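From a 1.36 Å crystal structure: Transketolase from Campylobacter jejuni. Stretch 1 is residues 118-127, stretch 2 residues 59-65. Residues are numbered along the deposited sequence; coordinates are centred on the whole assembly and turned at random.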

# COMPACT_ATOMS: atom_id res chain seq x y z
N GLN A 118 6.89 7.23 6.43
CA GLN A 118 6.14 6.82 7.62
C GLN A 118 6.33 7.81 8.76
O GLN A 118 5.38 8.24 9.41
CB GLN A 118 6.54 5.42 8.14
CG GLN A 118 6.25 4.23 7.24
CD GLN A 118 4.78 4.04 6.97
OE1 GLN A 118 3.95 4.12 7.90
NE2 GLN A 118 4.45 3.73 5.69
N GLY A 119 7.59 8.16 9.00
CA GLY A 119 7.93 8.96 10.17
C GLY A 119 7.29 10.34 10.13
O GLY A 119 6.93 10.90 11.16
N VAL A 120 7.18 10.95 8.95
CA VAL A 120 6.51 12.22 8.81
C VAL A 120 5.05 12.10 9.24
O VAL A 120 4.56 12.94 10.02
CB VAL A 120 6.59 12.77 7.36
CG1 VAL A 120 5.75 14.06 7.20
CG2 VAL A 120 8.07 13.03 6.97
N ALA A 121 4.35 11.05 8.77
CA ALA A 121 2.97 10.83 9.17
C ALA A 121 2.90 10.50 10.65
O ALA A 121 1.96 10.90 11.33
CB ALA A 121 2.33 9.72 8.30
N ASN A 122 3.84 9.72 11.18
CA ASN A 122 3.86 9.43 12.62
C ASN A 122 3.99 10.73 13.42
O ASN A 122 3.32 10.92 14.44
CB ASN A 122 5.05 8.57 13.01
CG ASN A 122 5.06 7.20 12.36
OD1 ASN A 122 4.00 6.55 12.13
ND2 ASN A 122 6.25 6.74 12.09
N ALA A 123 4.85 11.64 12.95
CA ALA A 123 5.04 12.87 13.68
C ALA A 123 3.78 13.73 13.68
O ALA A 123 3.42 14.33 14.69
CB ALA A 123 6.22 13.64 13.11
N VAL A 124 3.09 13.79 12.53
CA VAL A 124 1.78 14.44 12.49
C VAL A 124 0.85 13.78 13.49
O VAL A 124 0.09 14.45 14.20
CB VAL A 124 1.21 14.42 11.07
CG1 VAL A 124 -0.30 14.80 11.06
CG2 VAL A 124 2.02 15.33 10.15
N GLY A 125 0.90 12.44 13.57
CA GLY A 125 0.08 11.76 14.53
C GLY A 125 0.41 12.09 16.00
O GLY A 125 -0.50 12.26 16.81
N PHE A 126 1.69 12.18 16.32
CA PHE A 126 2.06 12.62 17.68
C PHE A 126 1.54 14.02 17.97
O PHE A 126 1.16 14.28 19.09
CB PHE A 126 3.58 12.57 17.87
CG PHE A 126 4.16 11.19 18.10
CD1 PHE A 126 3.69 10.36 19.07
CD2 PHE A 126 5.22 10.77 17.32
CE1 PHE A 126 4.25 9.07 19.29
CE2 PHE A 126 5.77 9.49 17.52
CZ PHE A 126 5.29 8.65 18.51
N ALA A 127 1.53 14.90 16.98
CA ALA A 127 1.07 16.27 17.14
C ALA A 127 -0.48 16.28 17.33
O ALA A 127 -0.99 17.02 18.18
CB ALA A 127 1.51 17.12 15.98
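Stretch 2 59-65: DRLVFSG

How does the second stretch run over the helix? Residues 118-127 form one helix, held by successive i to i+4 bonds such as Ala123 N to Gly119 O at 2.8 Å. Residues 60-63 of stretch 2 are extended, a strand whose phi and psi stay in the beta region. The strand runs nearly antiparallel to the helix, its axis at 166° to the helix axis and 8.1 Å away at closest approach. Walking forward from Asp59 therefore means walking backward along the helix, from Phe126 toward Gly119.

What does the beginning of the strand rest on? Asp59, still in the loop, makes no contact with the helix, but Arg60 turns its CA-to-CB bond toward it and meets Phe126. The contact is made by the aliphatic part of the arginine: Arg60 CG lies 4.3 Å from Phe126 CG, approaching the ring obliquely. The guanidinium group finds its hydrogen bonds outside the two stretches. Leu61 then points away, as the alternation of a strand requires, and does not touch the helix.

Why is Val62 the centre of the packing? It points toward the helix again and, with chi1 in the t rotamer, reaches three helix residues. Val62 CG2 sits 3.8 Å from Phe126 CD2, at the edge of the ring and near its plane, and the same methyl is 4.2 Å from Ala123 CB. Val62 CG1 comes within 3.6 Å of Gly119 O. These helix residues are spaced three or four apart, so they share one side of the helix and give the valine a continuous surface to lie on. Phe63, next in the alternation, points away and makes no contact.

How do the chains come so close at Ser64? Here the strand has ended, and the phi/psi of Ser64, -67/-35, breaks the extended run. Its CA is just 3.9 Å from Gly119 CA, whereas Ala123 CA and Val62 CA are 6.4 Å apart. Glycine makes the approach possible: a CB on Gly119 would fall 2.4 Å from Ser64 CA, a clash. The serine side chain lies against the backbone of the helix's first turn, where Val120 N donates a weak hydrogen bond to Ser64 OG at 3.1 Å. A water adds a bridge, donating to Ser64 O at 2.6 Å and accepting from Gly119 N at 3.1 Å. Gly65 follows without touching the helix.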

# COMPACT_ATOMS: atom_id res chain seq x y z
N ASP A 59 9.03 16.60 24.75
CA ASP A 59 9.03 16.76 23.30
C ASP A 59 9.24 15.39 22.65
O ASP A 59 9.99 14.56 23.17
CB ASP A 59 10.15 17.67 22.84
CG ASP A 59 9.96 19.11 23.22
OD1 ASP A 59 8.84 19.57 23.56
OD2 ASP A 59 10.98 19.85 23.22
N ARG A 60 8.59 15.16 21.52
CA ARG A 60 8.71 13.91 20.77
C ARG A 60 9.62 14.18 19.56
O ARG A 60 9.28 15.00 18.72
CB ARG A 60 7.35 13.35 20.30
CG ARG A 60 6.20 13.21 21.34
CD ARG A 60 6.58 12.28 22.42
NE ARG A 60 5.45 11.71 23.19
CZ ARG A 60 4.83 12.30 24.22
NH1 ARG A 60 5.14 13.54 24.58
NH2 ARG A 60 3.91 11.64 24.94
N LEU A 61 10.72 13.46 19.44
CA LEU A 61 11.66 13.55 18.35
C LEU A 61 11.48 12.33 17.46
O LEU A 61 11.51 11.21 17.96
CB LEU A 61 13.08 13.59 18.89
CG LEU A 61 14.24 13.59 17.90
CD1 LEU A 61 14.16 14.80 17.02
CD2 LEU A 61 15.58 13.49 18.68
N VAL A 62 11.28 12.54 16.17
CA VAL A 62 11.13 11.46 15.19
C VAL A 62 12.14 11.62 14.04
O VAL A 62 12.12 12.63 13.34
CB VAL A 62 9.74 11.44 14.58
CG1 VAL A 62 9.60 10.30 13.52
CG2 VAL A 62 8.63 11.30 15.66
N PHE A 63 12.97 10.61 13.83
CA PHE A 63 13.83 10.52 12.63
C PHE A 63 13.05 9.78 11.56
O PHE A 63 13.03 8.56 11.59
CB PHE A 63 15.12 9.74 12.94
CG PHE A 63 16.21 10.52 13.59
CD1 PHE A 63 16.01 11.25 14.74
CD2 PHE A 63 17.53 10.43 13.10
CE1 PHE A 63 17.08 11.98 15.34
CE2 PHE A 63 18.57 11.12 13.70
CZ PHE A 63 18.33 11.89 14.82
N SER A 64 12.42 10.45 10.61
CA SER A 64 11.68 9.74 9.59
C SER A 64 12.58 8.92 8.68
O SER A 64 12.22 7.83 8.27
CB SER A 64 10.81 10.71 8.79
OG SER A 64 9.94 9.98 7.93
N GLY A 65 13.77 9.44 8.43
CA GLY A 65 14.79 8.71 7.70
C GLY A 65 15.49 7.82 8.71
O GLY A 65 16.53 8.20 9.27
O HOH W 1 10.03 6.34 8.26